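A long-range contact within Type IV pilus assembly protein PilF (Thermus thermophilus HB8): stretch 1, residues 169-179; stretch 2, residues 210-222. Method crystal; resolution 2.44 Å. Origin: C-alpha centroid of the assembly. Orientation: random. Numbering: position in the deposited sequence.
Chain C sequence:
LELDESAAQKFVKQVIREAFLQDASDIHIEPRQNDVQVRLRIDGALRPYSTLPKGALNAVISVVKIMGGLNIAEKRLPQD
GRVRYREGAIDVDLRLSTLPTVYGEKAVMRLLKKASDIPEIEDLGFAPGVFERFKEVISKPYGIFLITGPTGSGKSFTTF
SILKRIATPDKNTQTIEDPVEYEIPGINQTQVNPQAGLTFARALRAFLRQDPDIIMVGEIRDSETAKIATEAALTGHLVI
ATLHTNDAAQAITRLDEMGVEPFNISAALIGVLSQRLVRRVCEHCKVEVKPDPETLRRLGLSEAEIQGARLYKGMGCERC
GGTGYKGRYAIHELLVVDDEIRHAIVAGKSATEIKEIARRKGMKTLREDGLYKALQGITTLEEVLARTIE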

# COMPACT_ATOMS: atom_id res chain seq x y z
N PRO C 169 -7.23 -33.26 31.69
CA PRO C 169 -8.58 -33.86 31.61
C PRO C 169 -9.73 -32.93 32.02
O PRO C 169 -10.88 -33.27 31.73
CB PRO C 169 -8.50 -35.08 32.56
CG PRO C 169 -7.03 -35.34 32.76
CD PRO C 169 -6.33 -34.02 32.58
N ASP C 170 -9.49 -31.80 32.67
CA ASP C 170 -10.61 -30.88 32.82
C ASP C 170 -10.98 -30.16 31.53
O ASP C 170 -11.96 -29.41 31.52
CB ASP C 170 -10.31 -29.84 33.90
CG ASP C 170 -8.99 -29.14 33.65
OD1 ASP C 170 -8.19 -29.70 32.86
OD2 ASP C 170 -8.77 -28.05 34.24
N LYS C 171 -10.22 -30.34 30.44
CA LYS C 171 -10.35 -29.51 29.24
C LYS C 171 -10.73 -30.34 28.01
O LYS C 171 -10.36 -31.52 27.90
CB LYS C 171 -9.03 -28.76 28.94
CG LYS C 171 -8.61 -27.71 29.98
CD LYS C 171 -7.37 -26.95 29.52
CE LYS C 171 -6.47 -26.53 30.67
NZ LYS C 171 -5.04 -26.30 30.22
N ASN C 172 -11.47 -29.73 27.08
CA ASN C 172 -11.73 -30.35 25.77
C ASN C 172 -10.70 -29.81 24.78
O ASN C 172 -10.72 -28.63 24.42
CB ASN C 172 -13.16 -30.08 25.28
CG ASN C 172 -13.41 -30.63 23.85
OD1 ASN C 172 -12.76 -31.58 23.42
ND2 ASN C 172 -14.36 -30.02 23.13
N THR C 173 -9.79 -30.70 24.35
CA THR C 173 -8.79 -30.41 23.33
C THR C 173 -9.21 -31.05 22.02
O THR C 173 -9.44 -32.26 21.96
CB THR C 173 -7.44 -30.95 23.77
OG1 THR C 173 -7.13 -30.41 25.06
CG2 THR C 173 -6.34 -30.60 22.73
N GLN C 174 -9.28 -30.24 20.96
CA GLN C 174 -9.74 -30.66 19.65
C GLN C 174 -8.78 -30.15 18.57
O GLN C 174 -8.50 -28.95 18.51
CB GLN C 174 -11.15 -30.14 19.39
CG GLN C 174 -11.70 -30.50 18.03
CD GLN C 174 -11.98 -31.98 17.90
OE1 GLN C 174 -12.87 -32.51 18.58
NE2 GLN C 174 -11.23 -32.65 17.04
N THR C 175 -8.29 -31.06 17.73
CA THR C 175 -7.38 -30.75 16.64
C THR C 175 -8.07 -30.93 15.29
O THR C 175 -9.05 -31.66 15.16
CB THR C 175 -6.12 -31.64 16.68
OG1 THR C 175 -6.46 -32.95 16.20
CG2 THR C 175 -5.58 -31.80 18.07
N ILE C 176 -7.54 -30.25 14.28
CA ILE C 176 -7.83 -30.55 12.88
C ILE C 176 -6.49 -30.62 12.14
O ILE C 176 -5.65 -29.71 12.25
CB ILE C 176 -8.78 -29.51 12.24
CG1 ILE C 176 -9.11 -29.89 10.80
CG2 ILE C 176 -8.23 -28.10 12.35
CD1 ILE C 176 -9.81 -31.21 10.68
N GLU C 177 -6.26 -31.72 11.43
CA GLU C 177 -4.92 -32.08 11.00
C GLU C 177 -4.95 -32.65 9.59
O GLU C 177 -5.92 -33.29 9.18
CB GLU C 177 -4.27 -33.10 11.96
CG GLU C 177 -4.26 -32.65 13.41
CD GLU C 177 -3.46 -33.58 14.30
OE1 GLU C 177 -2.34 -33.97 13.90
OE2 GLU C 177 -3.97 -33.94 15.39
N ASP C 178 -3.88 -32.39 8.84
CA ASP C 178 -3.73 -32.93 7.49
C ASP C 178 -2.31 -33.43 7.29
O ASP C 178 -1.43 -32.69 6.85
CB ASP C 178 -4.05 -31.89 6.42
CG ASP C 178 -3.88 -32.43 5.02
OD1 ASP C 178 -3.86 -33.67 4.85
OD2 ASP C 178 -3.75 -31.62 4.07
N PRO C 179 -2.06 -34.71 7.59
CA PRO C 179 -3.05 -35.63 8.16
C PRO C 179 -2.92 -35.66 9.68
O PRO C 179 -2.13 -34.91 10.23
CB PRO C 179 -2.65 -36.97 7.53
CG PRO C 179 -1.12 -36.88 7.48
CD PRO C 179 -0.77 -35.39 7.38
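Stretch 2, residues 210-222: QDPDIIMVGEIRD

The salt bridge joins the two charged side chains at one end of the contact: R221 NH1 reaches D178 OD2 at 3.1 Å, approached at the edge of the guanidinium. The densest cluster of hydrogen bonds between the stretches lies around N172. N172 N donates to D213 OD2 at 2.8 Å with an N-H...acceptor angle of 170°, while N172 O receives D213 N at 2.8 Å and I214 N at 3.1 Å, both nearly linear. The side chain extends the same anchor: chi1 is t, and N172 ND2 donates to D211 O at 3.1 Å. N172 ND2 is also 2.8 Å from Q210 O, but the angle is too poor for a hydrogen bond.

From here stretch 2 runs as a strand through I214 to V217, beside the strand of stretch 1 that carries T173 to I176; both are extended, with phi -102° to -133° and psi 115° to 157°. The N-to-C directions differ by 10° and the axes approach to 4.6 Å, so the pairing is parallel. The hydrogen bonds alternate as this requires: Q174 N to I214 O at 2.9 Å, M216 N to Q174 O at 2.9 Å, I176 N to M216 O at 2.8 Å, and G218 N to I176 O at 2.7 Å. The last is the most bent, at 146°. CA-H...O contacts reinforce the ladder, with T173 CA 3.3 Å from I214 O and I215 CA 3.2 Å from Q174 O.

Beyond the ladder, one water donates to Q174 OE1 at 2.7 Å and to Q210 OE1 at 2.6 Å, linking two oxygens that cannot bond directly.

Packing follows the register: T173 CA to I214 CA 4.6 Å, Q174 CA to I215 CA 5.0 Å, T175 CA to M216 CA 4.3 Å, I176 CA to V217 CA 5.2 Å. T173 and T175 share a sheet face with I214 and M216, and T175 CG2 lies 3.7 Å from M216 CB. On the other face are Q174, I176, I215 and V217, where I176 CG2 meets V217 CG2 at 4.3 Å. At G218 an ideal CB would fall 2.9 Å from I176 O, a clash that glycine avoids. Together the stretches bury 770 Å².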

# COMPACT_ATOMS: atom_id res chain seq x y z
N GLN C 210 -18.73 -27.44 19.66
CA GLN C 210 -18.22 -28.63 20.31
C GLN C 210 -17.63 -28.35 21.67
O GLN C 210 -16.89 -29.18 22.21
CB GLN C 210 -17.18 -29.31 19.41
CG GLN C 210 -17.80 -30.15 18.30
CD GLN C 210 -18.00 -31.61 18.73
OE1 GLN C 210 -17.16 -32.17 19.43
NE2 GLN C 210 -19.10 -32.22 18.31
N ASP C 211 -17.94 -27.17 22.23
CA ASP C 211 -17.52 -26.69 23.54
C ASP C 211 -16.06 -27.06 23.79
O ASP C 211 -15.74 -27.81 24.74
CB ASP C 211 -18.45 -27.21 24.63
CG ASP C 211 -18.08 -26.78 26.07
OD1 ASP C 211 -18.02 -25.55 26.27
OD2 ASP C 211 -18.09 -27.65 27.02
N PRO C 212 -15.13 -26.53 23.00
CA PRO C 212 -13.71 -26.78 23.23
C PRO C 212 -13.09 -25.76 24.19
O PRO C 212 -13.62 -24.68 24.44
CB PRO C 212 -13.13 -26.61 21.80
CG PRO C 212 -13.88 -25.41 21.24
CD PRO C 212 -15.31 -25.53 21.90
N ASP C 213 -11.93 -26.13 24.71
CA ASP C 213 -11.05 -25.22 25.43
C ASP C 213 -9.79 -24.94 24.64
O ASP C 213 -9.36 -23.79 24.51
CB ASP C 213 -10.67 -25.80 26.80
CG ASP C 213 -11.90 -26.01 27.70
OD1 ASP C 213 -12.44 -25.00 28.22
OD2 ASP C 213 -12.33 -27.17 27.85
N ILE C 214 -9.18 -25.98 24.08
CA ILE C 214 -7.96 -25.89 23.31
C ILE C 214 -8.26 -26.38 21.91
O ILE C 214 -8.77 -27.50 21.74
CB ILE C 214 -6.83 -26.71 23.95
CG1 ILE C 214 -6.46 -26.14 25.32
CG2 ILE C 214 -5.64 -26.79 22.99
CD1 ILE C 214 -5.61 -27.09 26.17
N ILE C 215 -7.95 -25.56 20.91
CA ILE C 215 -8.10 -25.93 19.52
C ILE C 215 -6.72 -25.96 18.89
O ILE C 215 -5.92 -25.03 19.08
CB ILE C 215 -9.03 -24.96 18.77
CG1 ILE C 215 -10.47 -25.15 19.26
CG2 ILE C 215 -8.91 -25.18 17.28
CD1 ILE C 215 -11.40 -24.03 18.90
N MET C 216 -6.44 -27.01 18.13
CA MET C 216 -5.20 -27.11 17.38
C MET C 216 -5.52 -27.16 15.89
O MET C 216 -6.19 -28.09 15.43
CB MET C 216 -4.40 -28.34 17.79
CG MET C 216 -2.90 -28.21 17.46
SD MET C 216 -2.47 -28.53 15.72
CE MET C 216 -2.24 -30.31 15.76
N VAL C 217 -5.03 -26.18 15.15
CA VAL C 217 -5.18 -26.13 13.71
C VAL C 217 -3.86 -26.58 13.09
O VAL C 217 -2.83 -25.92 13.26
CB VAL C 217 -5.59 -24.72 13.25
CG1 VAL C 217 -5.68 -24.67 11.75
CG2 VAL C 217 -6.91 -24.33 13.88
N GLY C 218 -3.87 -27.73 12.40
CA GLY C 218 -2.62 -28.31 11.93
C GLY C 218 -1.90 -27.44 10.92
O GLY C 218 -0.66 -27.46 10.85
N GLU C 219 -2.65 -26.67 10.14
CA GLU C 219 -2.08 -25.78 9.14
C GLU C 219 -3.08 -24.68 8.84
O GLU C 219 -4.23 -24.96 8.47
CB GLU C 219 -1.72 -26.55 7.87
CG GLU C 219 -0.39 -26.20 7.28
CD GLU C 219 -0.32 -26.42 5.78
OE1 GLU C 219 -0.77 -27.50 5.31
OE2 GLU C 219 0.18 -25.51 5.07
N ILE C 220 -2.65 -23.43 9.02
CA ILE C 220 -3.38 -22.26 8.55
C ILE C 220 -2.88 -21.98 7.14
O ILE C 220 -1.83 -21.36 6.96
CB ILE C 220 -3.18 -21.05 9.46
CG1 ILE C 220 -3.65 -21.34 10.89
CG2 ILE C 220 -3.91 -19.83 8.87
CD1 ILE C 220 -3.77 -20.10 11.77
N ARG C 221 -3.64 -22.42 6.14
CA ARG C 221 -3.21 -22.24 4.76
C ARG C 221 -4.30 -21.67 3.86
O ARG C 221 -4.18 -21.75 2.64
CB ARG C 221 -2.71 -23.57 4.18
CG ARG C 221 -3.68 -24.71 4.32
CD ARG C 221 -3.42 -25.77 3.28
NE ARG C 221 -4.56 -26.68 3.12
CZ ARG C 221 -4.48 -28.00 3.29
NH1 ARG C 221 -3.31 -28.56 3.62
NH2 ARG C 221 -5.56 -28.76 3.13
N ASP C 222 -5.37 -21.12 4.41
CA ASP C 222 -6.29 -20.37 3.58
C ASP C 222 -6.85 -19.24 4.42
O ASP C 222 -6.64 -19.19 5.64
CB ASP C 222 -7.37 -21.27 2.96
CG ASP C 222 -8.23 -21.98 3.99
OD1 ASP C 222 -8.83 -21.32 4.87
OD2 ASP C 222 -8.33 -23.22 3.88
O HOH W 1 -14.76 -31.89 20.38